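Local coordinates for protein citrate lyase (Yersinia pestis, PDB 3QLL) that is a CitE-like putative citrate lyase beta subunit from a virulence operon, and probably acts as a magnesium-dependent lyase, at residues R46-T51 against F250-A255; D68-D73 against L102-R107. One frame throughout, in Å; residues are numbered along the deposited sequence.

Interaction 1 (R46-T51 against F250-A255); sequences RSWLFT and FSAKAA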
# COMPACT_ATOMS: atom_id res chain seq x y z
N ARG A 46 25.41 -7.79 0.61
CA ARG A 46 24.85 -6.89 1.61
C ARG A 46 25.01 -5.44 1.14
O ARG A 46 24.14 -4.60 1.40
CB ARG A 46 25.54 -7.06 2.96
CG ARG A 46 25.49 -8.46 3.54
CD ARG A 46 26.64 -8.73 4.47
NE ARG A 46 27.93 -8.53 3.81
CZ ARG A 46 29.12 -8.59 4.43
NH1 ARG A 46 29.18 -8.84 5.74
NH2 ARG A 46 30.24 -8.39 3.74
N SER A 47 26.15 -5.15 0.52
CA SER A 47 26.50 -3.80 0.09
C SER A 47 26.74 -3.68 -1.42
O SER A 47 27.52 -4.43 -1.99
CB SER A 47 27.76 -3.30 0.84
OG SER A 47 28.74 -4.31 0.94
N TRP A 48 26.09 -2.73 -2.03
CA TRP A 48 26.32 -2.41 -3.44
C TRP A 48 26.81 -0.98 -3.58
O TRP A 48 26.09 -0.03 -3.27
CB TRP A 48 25.02 -2.59 -4.25
CG TRP A 48 24.58 -4.01 -4.31
CD1 TRP A 48 24.22 -4.81 -3.26
CD2 TRP A 48 24.40 -4.80 -5.49
NE1 TRP A 48 23.85 -6.04 -3.70
CE2 TRP A 48 23.92 -6.07 -5.07
CE3 TRP A 48 24.56 -4.56 -6.86
CZ2 TRP A 48 23.64 -7.11 -5.96
CZ3 TRP A 48 24.29 -5.59 -7.75
CH2 TRP A 48 23.83 -6.85 -7.30
N LEU A 49 28.04 -0.81 -4.05
CA LEU A 49 28.65 0.52 -4.11
C LEU A 49 28.67 1.06 -5.51
O LEU A 49 29.31 0.48 -6.40
CB LEU A 49 30.06 0.48 -3.55
CG LEU A 49 30.82 1.81 -3.52
CD1 LEU A 49 30.20 2.94 -2.65
CD2 LEU A 49 32.22 1.46 -3.06
N PHE A 50 28.02 2.21 -5.70
CA PHE A 50 28.06 2.94 -6.96
C PHE A 50 29.36 3.72 -7.04
O PHE A 50 29.65 4.51 -6.17
CB PHE A 50 26.88 3.92 -7.09
CG PHE A 50 25.56 3.28 -7.37
CD1 PHE A 50 25.24 2.82 -8.64
CD2 PHE A 50 24.60 3.16 -6.35
CE1 PHE A 50 24.01 2.24 -8.90
CE2 PHE A 50 23.36 2.58 -6.61
CZ PHE A 50 23.07 2.13 -7.88
N THR A 51 30.15 3.47 -8.08
CA THR A 51 31.24 4.38 -8.39
C THR A 51 31.23 4.75 -9.88
O THR A 51 31.14 3.88 -10.76
CB THR A 51 32.63 3.74 -8.02
OG1 THR A 51 32.74 2.43 -8.58
CG2 THR A 51 32.75 3.63 -6.51
N PHE A 250 14.31 -6.07 3.10
CA PHE A 250 15.50 -5.84 2.27
C PHE A 250 16.69 -6.70 2.75
O PHE A 250 16.86 -6.91 3.96
CB PHE A 250 15.91 -4.34 2.29
CG PHE A 250 14.98 -3.44 1.51
CD1 PHE A 250 15.16 -3.23 0.15
CD2 PHE A 250 13.90 -2.84 2.13
CE1 PHE A 250 14.29 -2.42 -0.57
CE2 PHE A 250 13.03 -2.03 1.44
CZ PHE A 250 13.22 -1.81 0.09
N SER A 251 17.48 -7.21 1.80
CA SER A 251 18.59 -8.11 2.10
C SER A 251 19.88 -7.35 1.97
O SER A 251 20.93 -7.85 2.36
CB SER A 251 18.61 -9.30 1.11
OG SER A 251 17.36 -9.98 1.10
N ALA A 252 19.80 -6.17 1.36
CA ALA A 252 21.00 -5.41 1.07
C ALA A 252 20.65 -3.96 0.89
O ALA A 252 19.50 -3.63 0.71
CB ALA A 252 21.71 -5.95 -0.15
N LYS A 253 21.68 -3.13 0.84
CA LYS A 253 21.48 -1.70 0.66
C LYS A 253 22.62 -1.10 -0.19
O LYS A 253 23.79 -1.43 -0.01
CB LYS A 253 21.39 -1.01 2.04
CG LYS A 253 21.17 0.49 2.01
CD LYS A 253 20.90 1.02 3.43
CE LYS A 253 20.62 2.54 3.44
NZ LYS A 253 19.34 2.90 2.76
N ALA A 254 22.24 -0.21 -1.11
CA ALA A 254 23.21 0.47 -1.95
C ALA A 254 23.93 1.58 -1.20
O ALA A 254 23.54 2.01 -0.10
CB ALA A 254 22.54 1.04 -3.21
N ALA A 255 24.97 2.11 -1.84
CA ALA A 255 25.81 3.08 -1.17
C ALA A 255 26.41 3.96 -2.24
O ALA A 255 26.58 3.54 -3.37
CB ALA A 255 26.90 2.38 -0.33

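Interaction 2 (D68-D73 against L102-R107); sequences DVAIID and LPLALR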
# COMPACT_ATOMS: atom_id res chain seq x y z
N ASP A 68 30.51 -5.53 -1.15
CA ASP A 68 30.33 -6.88 -1.64
C ASP A 68 30.21 -6.91 -3.15
O ASP A 68 30.67 -7.83 -3.80
CB ASP A 68 29.09 -7.52 -1.00
CG ASP A 68 29.34 -7.94 0.44
OD1 ASP A 68 30.52 -8.12 0.80
OD2 ASP A 68 28.38 -8.05 1.22
N VAL A 69 29.61 -5.86 -3.69
CA VAL A 69 29.52 -5.71 -5.14
C VAL A 69 29.80 -4.25 -5.46
O VAL A 69 29.20 -3.34 -4.85
CB VAL A 69 28.10 -6.07 -5.67
CG1 VAL A 69 28.00 -5.85 -7.17
CG2 VAL A 69 27.68 -7.49 -5.28
N ALA A 70 30.65 -4.03 -6.45
CA ALA A 70 30.92 -2.70 -6.97
C ALA A 70 30.10 -2.46 -8.22
O ALA A 70 30.04 -3.32 -9.12
CB ALA A 70 32.43 -2.52 -7.27
N ILE A 71 29.47 -1.29 -8.28
CA ILE A 71 28.72 -0.92 -9.47
C ILE A 71 29.39 0.22 -10.24
O ILE A 71 29.34 1.39 -9.83
CB ILE A 71 27.30 -0.48 -9.13
CG1 ILE A 71 26.67 -1.48 -8.15
CG2 ILE A 71 26.48 -0.33 -10.40
CD1 ILE A 71 25.26 -1.06 -7.76
N ILE A 72 29.97 -0.12 -11.38
CA ILE A 72 30.48 0.90 -12.25
C ILE A 72 29.32 1.64 -12.88
O ILE A 72 28.47 1.02 -13.55
CB ILE A 72 31.37 0.30 -13.35
CG1 ILE A 72 32.44 -0.61 -12.76
CG2 ILE A 72 31.95 1.40 -14.25
CD1 ILE A 72 33.14 -1.41 -13.79
N ASP A 73 29.30 2.95 -12.68
CA ASP A 73 28.13 3.72 -13.04
C ASP A 73 28.38 4.59 -14.26
O ASP A 73 29.26 5.44 -14.25
CB ASP A 73 27.67 4.57 -11.84
CG ASP A 73 26.34 5.27 -12.09
OD1 ASP A 73 25.48 4.72 -12.82
OD2 ASP A 73 26.14 6.31 -11.43
N LEU A 102 36.10 -10.99 -7.39
CA LEU A 102 35.06 -10.16 -6.78
C LEU A 102 34.07 -9.68 -7.83
O LEU A 102 34.47 -9.18 -8.89
CB LEU A 102 35.67 -8.98 -6.04
N PRO A 103 32.76 -9.85 -7.56
CA PRO A 103 31.70 -9.66 -8.57
C PRO A 103 31.50 -8.19 -8.93
O PRO A 103 31.65 -7.30 -8.09
CB PRO A 103 30.47 -10.23 -7.88
CG PRO A 103 30.72 -10.02 -6.43
CD PRO A 103 32.21 -10.17 -6.24
N LEU A 104 31.20 -7.95 -10.21
CA LEU A 104 31.18 -6.61 -10.74
C LEU A 104 29.83 -6.30 -11.36
O LEU A 104 29.25 -7.13 -12.06
CB LEU A 104 32.27 -6.48 -11.80
CG LEU A 104 32.54 -5.08 -12.33
CD1 LEU A 104 32.96 -4.17 -11.19
CD2 LEU A 104 33.62 -5.14 -13.38
N ALA A 105 29.33 -5.10 -11.11
CA ALA A 105 28.05 -4.68 -11.69
C ALA A 105 28.27 -3.50 -12.61
O ALA A 105 29.23 -2.74 -12.44
CB ALA A 105 27.03 -4.32 -10.59
N LEU A 106 27.44 -3.37 -13.63
CA LEU A 106 27.50 -2.18 -14.48
C LEU A 106 26.11 -1.56 -14.64
O LEU A 106 25.24 -2.14 -15.24
CB LEU A 106 28.06 -2.54 -15.86
CG LEU A 106 28.11 -1.44 -16.92
CD1 LEU A 106 29.13 -0.31 -16.62
CD2 LEU A 106 28.38 -2.04 -18.29
N ARG A 107 25.94 -0.34 -14.15
CA ARG A 107 24.74 0.39 -14.46
C ARG A 107 24.90 1.22 -15.72
O ARG A 107 25.64 2.23 -15.75
CB ARG A 107 24.32 1.29 -13.30
CG ARG A 107 23.11 2.11 -13.69
CD ARG A 107 22.47 2.77 -12.49
NE ARG A 107 23.20 3.97 -12.09
CZ ARG A 107 22.79 4.80 -11.14
NH1 ARG A 107 21.69 4.53 -10.44
NH2 ARG A 107 23.50 5.86 -10.83

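Interaction 1 (R46-T51 against F250-A255)
Phe50 and Trp48 present their rings to the small side chains of the neighbouring strand from the same face of the sheet. The phenyl ring of Phe50 has the carbonyl oxygen of Ala255 at its edge, near the ring plane, with CD2 of Phe50 3.6 Å from O of Ala255. Its CE2 meets CB of Ala254 obliquely at 3.8 Å. The indole of Trp48 is likewise oblique to the methyl of Ala252, NE1 lying 4.1 Å from CB, while NE1 itself donates to OG1 of Thr45 and the ring system meets Tyr132. In both aromatics CG is set beside the backbone N (chi1 -66° for Trp48, -74° for Phe50), which brings the rings to the methyls of Ala252 and Ala254. On the other face, CD1 of Leu49 reaches CB of Ala255 at 4.1 Å.

Between these two faces runs a parallel ladder. Its firm rungs are the end ones: Lys253 N to Arg46 O at 2.9 Å, and Phe50 N to Ala255 O at 3.0 Å, the latter nearly straight (173° at the hydrogen). The two inner bonds, Trp48 N to Lys253 O and Ala255 N to Trp48 O, are weak.

This pairing joins the first and last strands, closing the eight-stranded parallel barrel. Lys253 sends its ammonium to Glu241 and Asp226, and its chain packs on helix 235-248. Helix 261-267 touches Ser47 and Ala255 from the Leu49 face, OG of Ser47 being hydrogen-bonded to OD1 of Asn265, and strand 69-73 pairs with the other edge of strand 47-52.

Interaction 2 (D68-D73 against L102-R107)
Asp73 and Arg107 lie side by side and point the same way at the C-terminal ends of adjacent parallel strands in a TIM-type (beta/alpha) barrel, where this fold places its active site. Arg107 grips the carboxylate side-on, NE to OD1 of Asp73 at 2.5 Å and NH2 to OD2 at 2.7 Å; the first distance refines short, and at this resolution no strength should be read from it. The pairing is not coplanar: carboxylate and guanidinium planes are 55° apart, so that NE meets OD1 from above the carboxylate plane although OD1 itself lies in the guanidinium plane. Both chains leave the backbone with CG anti to N, and a bend at chi3 of Arg107 (80°) brings its head round to the acid. OD2 of Asp73 also bonds OG of Ser77, and OD1 the backbone N of Glu75. Arg107 is predicted to bind substrate, and Asp73 probably helps to hold its guanidinium in position.

Toward the N-terminal ends of the strands, on the same face, Ile71 sets its CG1 against the methyl of Ala105 and its CG2 branch obliquely against CB of Arg107; Val69 continues the row with CG1 on Ala105 and CG2 crossing the ring of Pro103 at about a right angle. On the other face, CD1 of Ile72 lies against both methyls of Leu104, 3.8 Å from CD2, the two side chains crossing at a slant, and its CB meets CD1 of Leu106; helix 83-91 touches Ile72 and Leu106 there through Ala90.

Three backbone bonds tie the strands. Ile72 both donates to Ala105 O and accepts from Arg107 N, while Ala105 N reaches O of Ala70 at 2.8 Å.

Overall arrangement
Interactions 1 and 2 are neighbouring seams of one parallel barrel, their centres about 10 Å apart. Both segments of interaction 2 fall within the long span of chain between the two segments of interaction 1. Strand 47-52 lies between strands 252-255 and 69-73, and strand 104-107 follows, giving four consecutive staves. The seams are joined directly by the Arg46–Asp68 salt bridge and a probable hydrogen bond from Ile71 N to Leu49 O, and by Trp48 packing on Ile71. Phe50 packs against Arg107, whose side chain is about 5 Å from that of Glu165 and 7 Å from that of Asp192, the predicted magnesium ligands, consistent with both seams bordering the probable active site.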